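Local structure of protein argonaute (Methanocaldococcus jannaschii, 5G5S) at residues His166-Asp169 with Phe170-Arg173; Ile560-Asn564 with Lys565-Phe569; Leu642-Cys646 with Gly647-Gly651. The protein cleaves single-stranded target DNA as an endonuclease guided by short single-stranded DNAs, and may defend the archaeon against invading genetic elements. All coordinates share one frame; numbering follows the deposited sequence.

How the contacts relate
Contact 1 belongs to the PAZ domain, whereas contacts 2 and 3 lie together in the PIWI domain, on the other side of the chain's centre; the centre of contact 1 is about 46 Å from that of contact 2 and about 50 Å from that of contact 3. Contacts 2 and 3 reach the same mixed sheet, their centres about 14 Å apart, with strand 593-600 between strands 566-571 and 636-645. In contact 2 the side chain of Phe-569 is about 11 Å from those of Asp-506 and Asp-572, which are probably active-site residues, as in related Argonautes. In contact 1 the side chain of Leu-167 is about 9 Å from that of Tyr-196, which meets the guide's 3' end.

Contact 1: His166-Asp169 with Phe170-Arg173; sequences HLWD and FVNR
The indole of Trp-168 has Arg-173 lying over one face: CA of Arg-173 stands 3.5 Å from the centroid of the six-membered ring, only 11° off its normal, a CH-pi contact. From there the arginine chain crosses over the pyrrole part at about a right angle to the tryptophan side chain, its CG 3.4 Å from NE1 of Trp-168, while the guanidinium is turned 20° from the ring plane. Val-171 meets the same indole obliquely, through CG2 near CE3. At the edge of the His-166 imidazole, in its plane, lies CB of Trp-168.

What brings Arg-173 back over the ring is a Schellman motif ending the short PAZ helix 167-170. Asn-172, with positive phi, is its C-prime residue; Arg-173 N bonds Trp-168 O, and Asn-172 N makes a weak bond to Asp-169 O. With CG anti to the backbone N (chi1 -174°), Trp-168 sends its indole to the side where the returning chain passes. The helix begins after His-166, its N-cap residue, whose carbonyl O accepts Phe-170 N at 2.9 Å.

Leu-167 CD1 and Val-171 CG1 touch one turn apart, and both side chains also pack on Leu-178 of helix 175-179. Leu-167 further reaches Leu-257 of strand 255-260, joining the helix to the PAZ sheet.

The charged end of Arg-173 closes the turn on Asp-169. The two side chains run alongside each other, and NE of Arg-173 approaches OD1 of Asp-169 at 3.0 Å from above the carboxylate plane, in a salt bridge to which NH2 adds a weak bond on the same oxygen.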
ATOM      1  N   HIS A 166       1.848 -25.651  -0.704  1.00 79.29           N
ATOM      2  CA  HIS A 166       2.311 -24.807  -1.809  1.00 79.43           C
ATOM      3  C   HIS A 166       1.224 -23.959  -2.482  1.00 79.39           C
ATOM      4  O   HIS A 166       0.035 -24.267  -2.385  1.00 77.85           O
ATOM      5  CB  HIS A 166       3.070 -25.627  -2.832  1.00 82.44           C
ATOM      6  CG  HIS A 166       2.191 -26.553  -3.591  1.00 87.78           C
ATOM      7  ND1 HIS A 166       2.024 -27.864  -3.193  1.00 90.56           N
ATOM      8  CD2 HIS A 166       1.429 -26.323  -4.683  1.00 91.48           C
ATOM      9  CE1 HIS A 166       1.213 -28.405  -4.082  1.00 91.95           C
ATOM     10  NE2 HIS A 166       0.812 -27.508  -4.987  1.00 92.83           N
ATOM     11  N   LEU A 167       1.658 -22.915  -3.198  1.00 74.89           N
ATOM     12  CA  LEU A 167       0.812 -21.944  -3.879  1.00 74.29           C
ATOM     13  C   LEU A 167      -0.260 -22.507  -4.842  1.00 78.12           C
ATOM     14  O   LEU A 167      -1.405 -22.060  -4.757  1.00 76.64           O
ATOM     15  CB  LEU A 167       1.672 -20.809  -4.481  1.00 75.44           C
ATOM     16  CG  LEU A 167       1.000 -19.624  -5.174  1.00 79.67           C
ATOM     17  CD1 LEU A 167      -0.008 -18.931  -4.275  1.00 77.53           C
ATOM     18  CD2 LEU A 167       2.042 -18.635  -5.644  1.00 82.20           C
ATOM     19  N   TRP A 168       0.079 -23.507  -5.688  1.00 76.05           N
ATOM     20  CA  TRP A 168      -0.878 -24.122  -6.629  1.00 77.16           C
ATOM     21  C   TRP A 168      -2.016 -24.915  -5.966  1.00 80.07           C
ATOM     22  O   TRP A 168      -3.176 -24.725  -6.350  1.00 79.28           O
ATOM     23  CB  TRP A 168      -0.169 -24.925  -7.734  1.00 78.90           C
ATOM     24  CG  TRP A 168      -1.057 -25.471  -8.828  1.00 82.17           C
ATOM     25  CD1 TRP A 168      -1.090 -26.757  -9.285  1.00 86.72           C
ATOM     26  CD2 TRP A 168      -2.038 -24.747  -9.597  1.00 82.87           C
ATOM     27  NE1 TRP A 168      -2.013 -26.878 -10.298  1.00 88.11           N
ATOM     28  CE2 TRP A 168      -2.608 -25.661 -10.512  1.00 89.00           C
ATOM     29  CE3 TRP A 168      -2.480 -23.411  -9.612  1.00 83.43           C
ATOM     30  CZ2 TRP A 168      -3.597 -25.280 -11.435  1.00 89.92           C
ATOM     31  CZ3 TRP A 168      -3.489 -23.047 -10.493  1.00 86.10           C
ATOM     32  CH2 TRP A 168      -4.024 -23.970 -11.405  1.00 88.74           C
ATOM     33  N   ASP A 169      -1.702 -25.789  -4.977  1.00 76.17           N
ATOM     34  CA  ASP A 169      -2.729 -26.565  -4.259  1.00 76.47           C
ATOM     35  C   ASP A 169      -3.533 -25.655  -3.362  1.00 81.01           C
ATOM     36  O   ASP A 169      -4.739 -25.864  -3.193  1.00 81.32           O
ATOM     37  CB  ASP A 169      -2.120 -27.695  -3.400  1.00 78.88           C
ATOM     38  CG  ASP A 169      -1.915 -29.030  -4.101  1.00 93.11           C
ATOM     39  OD1 ASP A 169      -1.609 -29.025  -5.320  1.00 93.97           O
ATOM     40  OD2 ASP A 169      -1.931 -30.075  -3.404  1.00103.90           O
ATOM     41  N   PHE A 170      -2.862 -24.636  -2.785  1.00 76.62           N
ATOM     42  CA  PHE A 170      -3.484 -23.666  -1.902  1.00 74.52           C
ATOM     43  C   PHE A 170      -4.604 -22.923  -2.623  1.00 79.48           C
ATOM     44  O   PHE A 170      -5.689 -22.753  -2.054  1.00 78.67           O
ATOM     45  CB  PHE A 170      -2.427 -22.712  -1.314  1.00 75.52           C
ATOM     46  CG  PHE A 170      -2.996 -21.717  -0.339  1.00 76.32           C
ATOM     47  CD1 PHE A 170      -3.275 -22.086   0.972  1.00 79.12           C
ATOM     48  CD2 PHE A 170      -3.321 -20.431  -0.746  1.00 77.80           C
ATOM     49  CE1 PHE A 170      -3.832 -21.172   1.869  1.00 79.69           C
ATOM     50  CE2 PHE A 170      -3.886 -19.525   0.148  1.00 80.67           C
ATOM     51  CZ  PHE A 170      -4.123 -19.894   1.455  1.00 78.63           C
ATOM     52  N   VAL A 171      -4.353 -22.523  -3.892  1.00 78.00           N
ATOM     53  CA  VAL A 171      -5.324 -21.801  -4.732  1.00 78.53           C
ATOM     54  C   VAL A 171      -6.326 -22.757  -5.434  1.00 84.60           C
ATOM     55  O   VAL A 171      -6.878 -22.426  -6.485  1.00 85.39           O
ATOM     56  CB  VAL A 171      -4.674 -20.736  -5.671  1.00 83.30           C
ATOM     57  CG1 VAL A 171      -3.921 -19.682  -4.867  1.00 82.68           C
ATOM     58  CG2 VAL A 171      -3.768 -21.364  -6.735  1.00 84.70           C
ATOM     59  N   ASN A 172      -6.555 -23.947  -4.818  1.00 82.11           N
ATOM     60  CA  ASN A 172      -7.458 -25.026  -5.246  1.00 83.27           C
ATOM     61  C   ASN A 172      -7.310 -25.400  -6.724  1.00 88.51           C
ATOM     62  O   ASN A 172      -8.296 -25.716  -7.392  1.00 89.07           O
ATOM     63  CB  ASN A 172      -8.916 -24.702  -4.861  1.00 85.68           C
ATOM     64  CG  ASN A 172      -9.183 -24.752  -3.368  1.00104.92           C
ATOM     65  OD1 ASN A 172      -8.942 -25.770  -2.687  1.00 96.52           O
ATOM     66  ND2 ASN A 172      -9.713 -23.657  -2.835  1.00 92.02           N
ATOM     67  N   ARG A 173      -6.059 -25.368  -7.223  1.00 85.92           N
ATOM     68  CA  ARG A 173      -5.687 -25.646  -8.606  1.00 88.24           C
ATOM     69  C   ARG A 173      -6.560 -24.891  -9.641  1.00 94.06           C
ATOM     70  O   ARG A 173      -7.014 -25.477 -10.631  1.00 97.21           O
ATOM     71  CB  ARG A 173      -5.560 -27.156  -8.873  1.00 90.94           C
ATOM     72  CG  ARG A 173      -4.440 -27.815  -8.066  1.00100.79           C
ATOM     73  CD  ARG A 173      -4.107 -29.202  -8.562  1.00112.08           C
ATOM     74  NE  ARG A 173      -2.848 -29.692  -7.998  1.00116.27           N
ATOM     75  CZ  ARG A 173      -2.226 -30.800  -8.393  1.00130.74           C
ATOM     76  NH1 ARG A 173      -2.742 -31.552  -9.359  1.00119.08           N
ATOM     77  NH2 ARG A 173      -1.083 -31.162  -7.828  1.00115.60           N
TER

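Contact 2: Ile560-Asn564 with Lys565-Phe569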
ATOM      1  N   ILE A 560      -2.394  16.250 -19.593  1.00 70.95           N
ATOM      2  CA  ILE A 560      -2.641  17.017 -18.371  1.00 69.75           C
ATOM      3  C   ILE A 560      -1.755  18.268 -18.436  1.00 74.44           C
ATOM      4  O   ILE A 560      -0.548  18.155 -18.677  1.00 73.48           O
ATOM      5  CB  ILE A 560      -2.428  16.172 -17.077  1.00 70.35           C
ATOM      6  CG1 ILE A 560      -3.457  15.009 -16.993  1.00 70.36           C
ATOM      7  CG2 ILE A 560      -2.492  17.048 -15.812  1.00 69.26           C
ATOM      8  CD1 ILE A 560      -2.949  13.744 -16.382  1.00 69.15           C
ATOM      9  N   ASP A 561      -2.359  19.461 -18.275  1.00 72.50           N
ATOM     10  CA  ASP A 561      -1.599  20.710 -18.273  1.00 72.36           C
ATOM     11  C   ASP A 561      -0.820  20.753 -16.967  1.00 72.57           C
ATOM     12  O   ASP A 561      -1.401  20.740 -15.880  1.00 70.62           O
ATOM     13  CB  ASP A 561      -2.504  21.952 -18.448  1.00 76.03           C
ATOM     14  CG  ASP A 561      -1.789  23.305 -18.467  1.00 85.69           C
ATOM     15  OD1 ASP A 561      -0.558  23.332 -18.719  1.00 84.01           O
ATOM     16  OD2 ASP A 561      -2.468  24.339 -18.266  1.00 94.14           O
ATOM     17  N   MET A 562       0.495  20.730 -17.080  1.00 69.63           N
ATOM     18  CA  MET A 562       1.332  20.737 -15.892  1.00 69.26           C
ATOM     19  C   MET A 562       2.283  21.899 -15.747  1.00 71.69           C
ATOM     20  O   MET A 562       3.189  21.861 -14.917  1.00 70.08           O
ATOM     21  CB  MET A 562       1.956  19.368 -15.659  1.00 71.02           C
ATOM     22  CG  MET A 562       1.014  18.514 -14.852  1.00 74.03           C
ATOM     23  SD  MET A 562       1.470  16.824 -14.838  1.00 77.62           S
ATOM     24  CE  MET A 562       2.844  16.850 -13.668  1.00 72.81           C
ATOM     25  N   GLU A 563       2.004  22.968 -16.512  1.00 68.79           N
ATOM     26  CA  GLU A 563       2.742  24.221 -16.530  1.00 69.23           C
ATOM     27  C   GLU A 563       2.043  25.222 -15.629  1.00 73.09           C
ATOM     28  O   GLU A 563       0.804  25.224 -15.563  1.00 72.65           O
ATOM     29  CB  GLU A 563       2.788  24.780 -17.952  1.00 72.58           C
ATOM     30  CG  GLU A 563       3.371  23.815 -18.974  1.00 84.62           C
ATOM     31  CD  GLU A 563       3.533  24.332 -20.392  1.00109.03           C
ATOM     32  OE1 GLU A 563       3.026  25.437 -20.704  1.00 97.17           O
ATOM     33  OE2 GLU A 563       4.173  23.617 -21.197  1.00107.21           O
ATOM     34  N   ASN A 564       2.837  26.114 -14.973  1.00 68.77           N
ATOM     35  CA  ASN A 564       2.353  27.197 -14.092  1.00 68.13           C
ATOM     36  C   ASN A 564       1.448  26.656 -12.965  1.00 70.24           C
ATOM     37  O   ASN A 564       0.483  27.303 -12.536  1.00 71.93           O
ATOM     38  CB  ASN A 564       1.677  28.279 -14.928  1.00 65.95           C
ATOM     39  CG  ASN A 564       2.402  28.559 -16.228  1.00 82.18           C
ATOM     40  OD1 ASN A 564       3.609  28.826 -16.255  1.00 78.11           O
ATOM     41  ND2 ASN A 564       1.688  28.480 -17.339  1.00 72.79           N
ATOM     42  N   LYS A 565       1.796  25.449 -12.496  1.00 62.55           N
ATOM     43  CA  LYS A 565       1.067  24.703 -11.493  1.00 60.85           C
ATOM     44  C   LYS A 565       1.896  24.469 -10.244  1.00 64.68           C
ATOM     45  O   LYS A 565       3.120  24.572 -10.271  1.00 63.28           O
ATOM     46  CB  LYS A 565       0.644  23.335 -12.077  1.00 61.65           C
ATOM     47  CG  LYS A 565      -0.314  23.377 -13.281  1.00 66.06           C
ATOM     48  CD  LYS A 565      -1.729  23.867 -12.943  1.00 74.00           C
ATOM     49  CE  LYS A 565      -2.595  24.049 -14.165  1.00 82.68           C
ATOM     50  NZ  LYS A 565      -3.033  22.747 -14.732  1.00 87.52           N
ATOM     51  N   ASN A 566       1.203  24.150  -9.140  1.00 61.43           N
ATOM     52  CA  ASN A 566       1.777  23.752  -7.862  1.00 59.29           C
ATOM     53  C   ASN A 566       1.282  22.331  -7.675  1.00 61.95           C
ATOM     54  O   ASN A 566       0.086  22.117  -7.503  1.00 61.87           O
ATOM     55  CB  ASN A 566       1.344  24.676  -6.710  1.00 57.11           C
ATOM     56  CG  ASN A 566       2.174  24.450  -5.471  1.00 66.93           C
ATOM     57  OD1 ASN A 566       2.945  23.488  -5.368  1.00 60.52           O
ATOM     58  ND2 ASN A 566       2.069  25.339  -4.515  1.00 65.34           N
ATOM     59  N   ILE A 567       2.194  21.355  -7.840  1.00 58.10           N
ATOM     60  CA  ILE A 567       1.910  19.915  -7.824  1.00 55.83           C
ATOM     61  C   ILE A 567       2.687  19.224  -6.734  1.00 58.97           C
ATOM     62  O   ILE A 567       3.897  19.414  -6.615  1.00 59.72           O
ATOM     63  CB  ILE A 567       2.198  19.263  -9.225  1.00 58.64           C
ATOM     64  CG1 ILE A 567       1.394  19.957 -10.353  1.00 60.65           C
ATOM     65  CG2 ILE A 567       1.922  17.758  -9.236  1.00 56.58           C
ATOM     66  CD1 ILE A 567       2.058  19.887 -11.688  1.00 67.78           C
ATOM     67  N   LEU A 568       1.986  18.385  -5.958  1.00 54.23           N
ATOM     68  CA  LEU A 568       2.574  17.589  -4.894  1.00 52.11           C
ATOM     69  C   LEU A 568       2.466  16.116  -5.286  1.00 53.75           C
ATOM     70  O   LEU A 568       1.365  15.647  -5.555  1.00 52.04           O
ATOM     71  CB  LEU A 568       1.867  17.868  -3.540  1.00 51.30           C
ATOM     72  CG  LEU A 568       2.237  16.948  -2.348  1.00 53.99           C
ATOM     73  CD1 LEU A 568       3.669  17.159  -1.899  1.00 53.67           C
ATOM     74  CD2 LEU A 568       1.269  17.103  -1.184  1.00 53.32           C
ATOM     75  N   PHE A 569       3.612  15.404  -5.350  1.00 50.87           N
ATOM     76  CA  PHE A 569       3.660  13.966  -5.643  1.00 50.44           C
ATOM     77  C   PHE A 569       3.853  13.159  -4.369  1.00 54.08           C
ATOM     78  O   PHE A 569       4.686  13.486  -3.522  1.00 52.92           O
ATOM     79  CB  PHE A 569       4.753  13.589  -6.648  1.00 52.38           C
ATOM     80  CG  PHE A 569       4.449  13.974  -8.074  1.00 53.70           C
ATOM     81  CD1 PHE A 569       4.854  15.207  -8.580  1.00 55.57           C
ATOM     82  CD2 PHE A 569       3.815  13.081  -8.933  1.00 54.23           C
ATOM     83  CE1 PHE A 569       4.600  15.547  -9.907  1.00 56.78           C
ATOM     84  CE2 PHE A 569       3.554  13.428 -10.257  1.00 56.29           C
ATOM     85  CZ  PHE A 569       3.927  14.665 -10.731  1.00 54.66           C
TER
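Met-562 reaches across the loop to Ile-567 and Phe-569. Its CG lies 3.6 Å from CD1 of Ile-567, the two side chains crossing at about a right angle. The thioether chain then bends at chi3 (77°), which keeps CE beside the same isoleucine methyl and carries it to the edge of the Phe-569 ring, near the ring plane and 3.8 Å from CZ. The methionine and phenylalanine side chains approach from opposite directions.

On the polar side, Lys-565 folds back over the loop. Bends at chi2 and chi4 curl its chain past the carbonyl of Glu-563, whose O is 3.1 Å from CG of Lys-565, and bring NZ to the carbonyl O of Asp-561 at 2.8 Å. The ammonium sits above the carbonyl plane, 47° out of it. A long salt bridge, 3.9 Å from NZ of Lys-565 to OD2 of Asp-561, adds to this, as does a weak bond from NZ to Tyr-501 OH.

This loop leads from helix 547-556 into strand 566-571 of the RNase H-like PIWI fold, a strand that runs parallel to both neighbours, 501-506 and 593-600.

Further out, Ile-551 and Leu-554 of the preceding helix and Met-503 of strand 501-506 pack against Met-562, while Ile-551 and Met-503 also meet Phe-569. Ile-594 of strand 593-600 touches both Ile-567 and Phe-569. The backbone of the loop is held by Ser-592, whose OG bonds Met-562 O and Lys-565 N. Asn-564 OD1 is bonded to Asn-591 ND2.

Contact 3: Leu642-Cys646 with Gly647-Gly651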
ATOM      1  N   LEU A 642      10.697  17.250  -0.528  1.00 55.58           N
ATOM      2  CA  LEU A 642      11.533  18.039  -1.430  1.00 56.42           C
ATOM      3  C   LEU A 642      10.720  19.002  -2.268  1.00 61.37           C
ATOM      4  O   LEU A 642       9.561  18.738  -2.572  1.00 60.28           O
ATOM      5  CB  LEU A 642      12.346  17.116  -2.359  1.00 56.64           C
ATOM      6  CG  LEU A 642      13.324  16.134  -1.688  1.00 61.08           C
ATOM      7  CD1 LEU A 642      13.696  15.001  -2.635  1.00 60.72           C
ATOM      8  CD2 LEU A 642      14.560  16.863  -1.146  1.00 62.52           C
ATOM      9  N   ARG A 643      11.340  20.122  -2.647  1.00 60.29           N
ATOM     10  CA  ARG A 643      10.719  21.151  -3.466  1.00 59.84           C
ATOM     11  C   ARG A 643      11.623  21.538  -4.618  1.00 62.87           C
ATOM     12  O   ARG A 643      12.756  21.966  -4.389  1.00 63.31           O
ATOM     13  CB  ARG A 643      10.367  22.380  -2.611  1.00 58.93           C
ATOM     14  CG  ARG A 643       9.831  23.556  -3.430  1.00 61.66           C
ATOM     15  CD  ARG A 643       9.502  24.729  -2.560  1.00 65.47           C
ATOM     16  NE  ARG A 643       8.348  24.464  -1.701  1.00 69.88           N
ATOM     17  CZ  ARG A 643       8.087  25.118  -0.576  1.00 80.82           C
ATOM     18  NH1 ARG A 643       8.903  26.073  -0.153  1.00 73.66           N
ATOM     19  NH2 ARG A 643       7.023  24.803   0.148  1.00 69.50           N
ATOM     20  N   PHE A 644      11.109  21.403  -5.857  1.00 58.18           N
ATOM     21  CA  PHE A 644      11.799  21.819  -7.081  1.00 58.16           C
ATOM     22  C   PHE A 644      11.036  23.014  -7.611  1.00 61.19           C
ATOM     23  O   PHE A 644       9.867  22.898  -7.975  1.00 58.93           O
ATOM     24  CB  PHE A 644      11.900  20.681  -8.124  1.00 59.27           C
ATOM     25  CG  PHE A 644      12.607  19.468  -7.568  1.00 59.61           C
ATOM     26  CD1 PHE A 644      11.898  18.475  -6.896  1.00 59.66           C
ATOM     27  CD2 PHE A 644      13.993  19.348  -7.658  1.00 61.19           C
ATOM     28  CE1 PHE A 644      12.559  17.381  -6.339  1.00 60.11           C
ATOM     29  CE2 PHE A 644      14.650  18.238  -7.122  1.00 62.72           C
ATOM     30  CZ  PHE A 644      13.928  17.253  -6.482  1.00 59.43           C
ATOM     31  N   ASN A 645      11.693  24.170  -7.607  1.00 60.28           N
ATOM     32  CA  ASN A 645      11.111  25.446  -8.007  1.00 62.08           C
ATOM     33  C   ASN A 645      12.209  26.337  -8.602  1.00 68.89           C
ATOM     34  O   ASN A 645      13.273  26.487  -7.990  1.00 69.93           O
ATOM     35  CB  ASN A 645      10.472  26.124  -6.756  1.00 60.73           C
ATOM     36  CG  ASN A 645       9.574  27.317  -7.017  1.00 69.16           C
ATOM     37  OD1 ASN A 645       9.815  28.132  -7.894  1.00 63.51           O
ATOM     38  ND2 ASN A 645       8.550  27.496  -6.193  1.00 61.65           N
ATOM     39  N   CYS A 646      11.962  26.913  -9.792  1.00 66.04           N
ATOM     40  CA  CYS A 646      12.904  27.824 -10.461  1.00 69.22           C
ATOM     41  C   CYS A 646      14.324  27.246 -10.639  1.00 74.20           C
ATOM     42  O   CYS A 646      15.315  27.963 -10.461  1.00 75.16           O
ATOM     43  CB  CYS A 646      12.933  29.179  -9.748  1.00 71.13           C
ATOM     44  SG  CYS A 646      13.472  30.553 -10.792  1.00 77.93           S
ATOM     45  N   GLY A 647      14.405  25.956 -10.957  1.00 69.47           N
ATOM     46  CA  GLY A 647      15.679  25.274 -11.156  1.00 69.59           C
ATOM     47  C   GLY A 647      16.440  24.956  -9.881  1.00 71.35           C
ATOM     48  O   GLY A 647      17.589  24.509  -9.951  1.00 70.13           O
ATOM     49  N   ASN A 648      15.812  25.172  -8.708  1.00 67.62           N
ATOM     50  CA  ASN A 648      16.458  24.896  -7.421  1.00 68.12           C
ATOM     51  C   ASN A 648      15.840  23.719  -6.706  1.00 70.88           C
ATOM     52  O   ASN A 648      14.652  23.452  -6.865  1.00 69.46           O
ATOM     53  CB  ASN A 648      16.437  26.120  -6.488  1.00 70.71           C
ATOM     54  CG  ASN A 648      16.963  27.403  -7.071  1.00 91.41           C
ATOM     55  OD1 ASN A 648      16.293  28.440  -7.015  1.00 80.71           O
ATOM     56  ND2 ASN A 648      18.174  27.373  -7.622  1.00 89.51           N
ATOM     57  N   GLU A 649      16.655  23.034  -5.897  1.00 68.31           N
ATOM     58  CA  GLU A 649      16.243  21.919  -5.056  1.00 66.61           C
ATOM     59  C   GLU A 649      16.285  22.419  -3.603  1.00 71.19           C
ATOM     60  O   GLU A 649      17.260  23.054  -3.188  1.00 70.80           O
ATOM     61  CB  GLU A 649      17.166  20.703  -5.241  1.00 67.96           C
ATOM     62  CG  GLU A 649      16.727  19.496  -4.414  1.00 77.90           C
ATOM     63  CD  GLU A 649      17.713  18.346  -4.366  1.00102.76           C
ATOM     64  OE1 GLU A 649      18.579  18.257  -5.266  1.00102.93           O
ATOM     65  OE2 GLU A 649      17.614  17.529  -3.423  1.00 97.97           O
ATOM     66  N   GLU A 650      15.227  22.108  -2.840  1.00 67.40           N
ATOM     67  CA  GLU A 650      15.068  22.524  -1.449  1.00 68.35           C
ATOM     68  C   GLU A 650      14.432  21.398  -0.640  1.00 69.62           C
ATOM     69  O   GLU A 650      13.386  20.865  -1.025  1.00 67.60           O
ATOM     70  CB  GLU A 650      14.176  23.777  -1.429  1.00 70.65           C
ATOM     71  CG  GLU A 650      13.912  24.443  -0.099  1.00 84.29           C
ATOM     72  CD  GLU A 650      13.058  25.694  -0.227  1.00110.43           C
ATOM     73  OE1 GLU A 650      12.756  26.092  -1.378  1.00 90.75           O
ATOM     74  OE2 GLU A 650      12.706  26.285   0.821  1.00106.43           O
ATOM     75  N   GLY A 651      15.092  21.043   0.457  1.00 65.41           N
ATOM     76  CA  GLY A 651      14.625  20.060   1.423  1.00 62.81           C
ATOM     77  C   GLY A 651      13.754  20.752   2.447  1.00 67.23           C
ATOM     78  O   GLY A 651      14.201  21.703   3.091  1.00 68.00           O
TER
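Arg-643 N donates to Glu-650 O over 2.7 Å, and the return bond from Glu-650 N to Arg-643 O makes the two a hydrogen-bonded pair of an antiparallel beta hairpin. Leu-642 CA also directs its C-H at Glu-650 O. Nearer the tip, Asn-645 and Asn-648 form the next hydrogen-bonded pair and close a type I' turn. Cys-646 and Gly-647 occupy its corners, both with positive phi. In the bond from Asn-648 N to Asn-645 O, 2.9 Å long, the donor stands 53° out of the carbonyl plane.

Beyond the backbone, Arg-643 and Glu-650 run side by side from one face, their planar ends 87° apart. Their salt bridge is long, 3.9 Å from NH1 of Arg-643 to OE2 of Glu-650; NE of the arginine has a stronger partner in Glu-595.

On the other face Phe-644 and Glu-649 also lie alongside each other. CG of Glu-649 comes obliquely to the ring, 3.6 Å from CE2 of Phe-644. With CG anti to the backbone N (chi1 -178°) and an extended chain, Glu-649 carries its carboxylate past the ring, where OE1 pairs with Arg-580.

Helix 577-590 packs against this face, with Leu-583, Lys-584 and Ser-587 touching Phe-644, while strand 593-600 pairs antiparallel with 636-645, linking the hairpin to the PIWI sheet.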